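Side-chain contacts in CPXV018 protein (PDB 4PDC), which probably binds the immune receptor NKG2D as a decoy ligand with an MHC class I-like fold: residues F59-F62 against F63-R67; R139-V142 against R143-E146. The protein carries 2 engineered substitutions. All coordinates share one frame; numbering follows the deposited sequence.

In the fold
Both contacts are local and lie along single helices, so neither closes a long loop. Going from the N terminus, the chain forms four strands and then helix 51-64. Contact 1 is on the last turns of this helix and the residues just beyond. Three more strands and helix 113-126 follow, and contact 2 comes in the last turns of helix 131-146. The contacts neither nest nor cross. Their centres are about 28 Å apart, on opposite sides of the chain's centre. Contact 1 lies against the antiparallel sheet and helix 113-126. Contact 2 packs on the start of helix 51-64, the loop before it and strand 2-13. The Cys84-Cys134 disulfide ties strand 75-87 to helix 131-146.

Contact 1 (F59-F62 against F63-R67); sequences FSEF and FSLFR
The carbonyl O of Ser60 takes two backbone N-H groups. Ser64 N binds Ser60 O at 3.0 Å and lies in the carbonyl plane. Phe63 N makes a weak bond to the same oxygen, and another weak one to Phe59 O. One residue on, Leu65 N binds Glu61 O at 2.9 Å. The Leu65 side chain also lies close to this acceptor, with Leu65 CG 3.1 Å from Glu61 O. The Glu61 chain bends toward the next turn. Its OE1 comes to 3.4 Å from Ser64 OG, at an angle too poor for a hydrogen bond, and also nears Leu65 CG.

The other side of the helix is aromatic. Phe62 and Phe63 form a T-shaped pair, with ring planes at 85° and centroids 5.2 Å apart. Phe62 presents its edge. Its CD2 stands over the centre of the Phe63 ring, 3.9 Å above the plane. In Phe62, CG is anti to the backbone N (chi1 176°), while Phe63 CG lies beside its own N (chi1 -69°). These different settings bring the neighbouring rings together. Phe63 also packs tightly on the previous turn, with its CD2 3.2 Å from Phe59 O.

Phe62 stacks on Phe8 and also meets Arg124, which binds Phe62 O. Phe63 rests on Leu10 and Val21 of the sheet, and Phe66 meets Trp117 edge-to-face.

The chemistry thus divides the turn in two. Aromatic groups seat the helix on the sheet, while Glu61 and Ser64 lie on its exposed side. Phe63 N is held weakly by two carbonyls, so the sound backbone grip comes from Ser64 N and Leu65 N.

Contact 2 (R139-V142 against R143-E146); sequences RSLV and RKME
The side chains of Val142 and Glu146 run alongside each other in the same direction. Buried Val142 and the backbone bonds make the tight part. Glu146 N binds Val142 O at 2.9 Å, and Met145 N binds Leu141 O at 3.0 Å. Lys144 N and Arg143 N make longer bonds, to Ser140 O and Arg139 O. The valine methyl CG1 is anti to its own backbone N (chi1 167°), which turns it along the helix toward the glutamate.

The rest is looser. Exposed Glu146 lays its chain over Val142, with Glu146 CG 3.3 Å from Val142 O. Its carboxylate sits at the solvent margin, where Glu146 OE2 is 3.6 Å from Val142 CG1. Met145 CE approaches Val142 CG1 at only 4.4 Å. Arg143 packs with its CB 3.3 Å from Ser140 O, but its guanidinium extends off the helix. There its NE forms a salt bridge with Asp147, and the guanidinium also makes weak contacts with the chain of another protein.

Leu141 faces inward onto Leu4, Phe51 and Tyr55. The four i to i+4 backbone bonds, with Leu141 turned inward, are those of a regular amphipathic helix lying across an antiparallel sheet, consistent with the alpha2-like helix of an MHC class I-type platform.

Contact 1 (F59-F62 against F63-R67)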
loop_
_atom_site.group_PDB
_atom_site.type_symbol
_atom_site.label_atom_id
_atom_site.label_comp_id
_atom_site.label_asym_id
_atom_site.label_seq_id
_atom_site.Cartn_x
_atom_site.Cartn_y
_atom_site.Cartn_z
ATOM N N PHE E 59 -5.142 -10.584 -7.148
ATOM C CA PHE E 59 -4.865 -11.973 -7.496
ATOM C C PHE E 59 -4.288 -12.078 -8.908
ATOM O O PHE E 59 -3.293 -12.770 -9.125
ATOM C CB PHE E 59 -6.131 -12.830 -7.366
ATOM C CG PHE E 59 -6.644 -12.959 -5.951
ATOM C CD1 PHE E 59 -5.929 -12.441 -4.877
ATOM C CD2 PHE E 59 -7.848 -13.599 -5.694
ATOM C CE1 PHE E 59 -6.405 -12.557 -3.579
ATOM C CE2 PHE E 59 -8.331 -13.718 -4.394
ATOM C CZ PHE E 59 -7.608 -13.197 -3.339
ATOM N N SER E 60 -4.900 -11.391 -9.868
ATOM C CA SER E 60 -4.413 -11.427 -11.247
ATOM C C SER E 60 -2.972 -10.929 -11.326
ATOM O O SER E 60 -2.123 -11.550 -11.972
ATOM C CB SER E 60 -5.309 -10.589 -12.163
ATOM O OG SER E 60 -6.626 -11.106 -12.196
ATOM N N GLU E 61 -2.700 -9.817 -10.649
ATOM C CA GLU E 61 -1.360 -9.243 -10.628
ATOM C C GLU E 61 -0.357 -10.164 -9.928
ATOM O O GLU E 61 0.802 -10.241 -10.331
ATOM C CB GLU E 61 -1.379 -7.874 -9.944
ATOM C CG GLU E 61 -2.170 -6.810 -10.698
ATOM C CD GLU E 61 -1.481 -6.339 -11.968
ATOM O OE1 GLU E 61 -0.320 -6.735 -12.207
ATOM O OE2 GLU E 61 -2.104 -5.566 -12.729
ATOM N N PHE E 62 -0.800 -10.860 -8.883
ATOM C CA PHE E 62 0.061 -11.804 -8.170
ATOM C C PHE E 62 0.689 -12.804 -9.134
ATOM O O PHE E 62 1.883 -13.097 -9.053
ATOM C CB PHE E 62 -0.726 -12.553 -7.086
ATOM C CG PHE E 62 0.076 -13.611 -6.372
ATOM C CD1 PHE E 62 0.777 -13.307 -5.218
ATOM C CD2 PHE E 62 0.122 -14.913 -6.852
ATOM C CE1 PHE E 62 1.517 -14.282 -4.559
ATOM C CE2 PHE E 62 0.853 -15.890 -6.195
ATOM C CZ PHE E 62 1.553 -15.571 -5.052
ATOM N N PHE E 63 -0.119 -13.321 -10.053
ATOM C CA PHE E 63 0.361 -14.312 -11.007
ATOM C C PHE E 63 1.098 -13.680 -12.185
ATOM O O PHE E 63 2.114 -14.203 -12.636
ATOM C CB PHE E 63 -0.803 -15.158 -11.517
ATOM C CG PHE E 63 -1.380 -16.074 -10.476
ATOM C CD1 PHE E 63 -0.686 -17.202 -10.069
ATOM C CD2 PHE E 63 -2.612 -15.808 -9.904
ATOM C CE1 PHE E 63 -1.212 -18.049 -9.111
ATOM C CE2 PHE E 63 -3.144 -16.650 -8.947
ATOM C CZ PHE E 63 -2.441 -17.771 -8.548
ATOM N N SER E 64 0.598 -12.552 -12.676
ATOM C CA SER E 64 1.166 -11.943 -13.875
ATOM C C SER E 64 2.508 -11.275 -13.577
ATOM O O SER E 64 3.290 -11.021 -14.488
ATOM C CB SER E 64 0.190 -10.931 -14.480
ATOM O OG SER E 64 0.002 -9.820 -13.627
ATOM N N LEU E 65 2.772 -11.002 -12.302
ATOM C CA LEU E 65 4.051 -10.439 -11.877
ATOM C C LEU E 65 5.102 -11.525 -11.625
ATOM O O LEU E 65 6.290 -11.226 -11.490
ATOM C CB LEU E 65 3.874 -9.607 -10.605
ATOM C CG LEU E 65 3.139 -8.273 -10.740
ATOM C CD1 LEU E 65 2.790 -7.726 -9.363
ATOM C CD2 LEU E 65 3.981 -7.275 -11.513
ATOM N N PHE E 66 4.668 -12.780 -11.549
ATOM C CA PHE E 66 5.599 -13.880 -11.318
ATOM C C PHE E 66 6.301 -14.235 -12.620
ATOM O O PHE E 66 5.663 -14.649 -13.586
ATOM C CB PHE E 66 4.877 -15.103 -10.749
ATOM C CG PHE E 66 5.791 -16.263 -10.454
ATOM C CD1 PHE E 66 6.895 -16.102 -9.631
ATOM C CD2 PHE E 66 5.540 -17.513 -10.990
ATOM C CE1 PHE E 66 7.736 -17.170 -9.355
ATOM C CE2 PHE E 66 6.376 -18.584 -10.718
ATOM C CZ PHE E 66 7.473 -18.412 -9.904
ATOM N N ARG E 67 7.618 -14.071 -12.639
ATOM C CA ARG E 67 8.396 -14.282 -13.853
ATOM C C ARG E 67 8.860 -15.731 -13.962
ATOM O O ARG E 67 10.055 -16.021 -13.904
ATOM C CB ARG E 67 9.589 -13.327 -13.882
ATOM C CG ARG E 67 9.186 -11.877 -13.662
ATOM C CD ARG E 67 10.158 -10.905 -14.300
ATOM N NE ARG E 67 11.433 -10.822 -13.593
ATOM C CZ ARG E 67 11.717 -9.921 -12.657
ATOM N NH1 ARG E 67 10.820 -9.012 -12.292
ATOM N NH2 ARG E 67 12.909 -9.928 -12.079
#

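Contact 2 (R139-V142 against R143-E146)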
loop_
_atom_site.group_PDB
_atom_site.type_symbol
_atom_site.label_atom_id
_atom_site.label_comp_id
_atom_site.label_asym_id
_atom_site.label_seq_id
_atom_site.Cartn_x
_atom_site.Cartn_y
_atom_site.Cartn_z
ATOM N N ARG E 139 -11.882 -8.085 9.691
ATOM C CA ARG E 139 -12.887 -7.535 10.587
ATOM C C ARG E 139 -14.135 -7.095 9.815
ATOM O O ARG E 139 -15.261 -7.291 10.272
ATOM C CB ARG E 139 -12.291 -6.369 11.378
ATOM C CG ARG E 139 -11.220 -6.807 12.368
ATOM C CD ARG E 139 -10.562 -5.622 13.054
ATOM N NE ARG E 139 -11.494 -4.897 13.908
ATOM C CZ ARG E 139 -11.290 -3.666 14.362
ATOM N NH1 ARG E 139 -10.181 -3.012 14.044
ATOM N NH2 ARG E 139 -12.201 -3.085 15.131
ATOM N N SER E 140 -13.938 -6.525 8.634
ATOM C CA SER E 140 -15.065 -6.102 7.810
ATOM C C SER E 140 -15.847 -7.312 7.297
ATOM O O SER E 140 -17.074 -7.265 7.178
ATOM C CB SER E 140 -14.580 -5.248 6.637
ATOM O OG SER E 140 -13.817 -4.143 7.093
ATOM N N LEU E 141 -15.143 -8.400 6.997
ATOM C CA LEU E 141 -15.795 -9.601 6.475
ATOM C C LEU E 141 -16.520 -10.358 7.582
ATOM O O LEU E 141 -17.576 -10.947 7.349
ATOM C CB LEU E 141 -14.775 -10.512 5.790
ATOM C CG LEU E 141 -14.218 -9.999 4.459
ATOM C CD1 LEU E 141 -13.012 -10.825 4.040
ATOM C CD2 LEU E 141 -15.282 -10.006 3.365
ATOM N N VAL E 142 -15.960 -10.341 8.786
ATOM C CA VAL E 142 -16.638 -10.927 9.934
ATOM C C VAL E 142 -17.964 -10.198 10.144
ATOM O O VAL E 142 -18.971 -10.813 10.483
ATOM C CB VAL E 142 -15.769 -10.855 11.209
ATOM C CG1 VAL E 142 -16.591 -11.180 12.452
ATOM C CG2 VAL E 142 -14.591 -11.815 11.102
ATOM N N ARG E 143 -17.957 -8.888 9.922
ATOM C CA ARG E 143 -19.160 -8.077 10.071
ATOM C C ARG E 143 -20.255 -8.515 9.099
ATOM O O ARG E 143 -21.399 -8.722 9.503
ATOM C CB ARG E 143 -18.829 -6.597 9.866
ATOM C CG ARG E 143 -20.029 -5.664 9.870
ATOM C CD ARG E 143 -20.772 -5.695 11.194
ATOM N NE ARG E 143 -21.898 -4.764 11.198
ATOM C CZ ARG E 143 -21.801 -3.465 11.469
ATOM N NH1 ARG E 143 -20.626 -2.926 11.764
ATOM N NH2 ARG E 143 -22.884 -2.702 11.443
ATOM N N LYS E 144 -19.906 -8.652 7.822
ATOM C CA LYS E 144 -20.857 -9.119 6.817
ATOM C C LYS E 144 -21.408 -10.484 7.200
ATOM O O LYS E 144 -22.613 -10.719 7.150
ATOM C CB LYS E 144 -20.206 -9.213 5.437
ATOM C CG LYS E 144 -19.697 -7.904 4.878
ATOM C CD LYS E 144 -19.301 -8.048 3.414
ATOM C CE LYS E 144 -20.521 -8.092 2.505
ATOM N NZ LYS E 144 -20.152 -8.246 1.072
ATOM N N MET E 145 -20.503 -11.378 7.577
ATOM C CA MET E 145 -20.855 -12.756 7.882
ATOM C C MET E 145 -21.814 -12.840 9.066
ATOM O O MET E 145 -22.744 -13.648 9.067
ATOM C CB MET E 145 -19.586 -13.565 8.160
ATOM C CG MET E 145 -19.828 -15.015 8.552
ATOM S SD MET E 145 -19.917 -15.239 10.337
ATOM C CE MET E 145 -18.223 -14.906 10.819
ATOM N N GLU E 146 -21.592 -12.000 10.071
ATOM C CA GLU E 146 -22.432 -12.013 11.262
ATOM C C GLU E 146 -23.784 -11.348 11.004
ATOM O O GLU E 146 -24.767 -11.661 11.671
ATOM C CB GLU E 146 -21.712 -11.332 12.426
ATOM C CG GLU E 146 -20.560 -12.164 12.988
ATOM C CD GLU E 146 -19.875 -11.506 14.172
ATOM O OE1 GLU E 146 -20.132 -10.308 14.422
ATOM O OE2 GLU E 146 -19.082 -12.190 14.855
#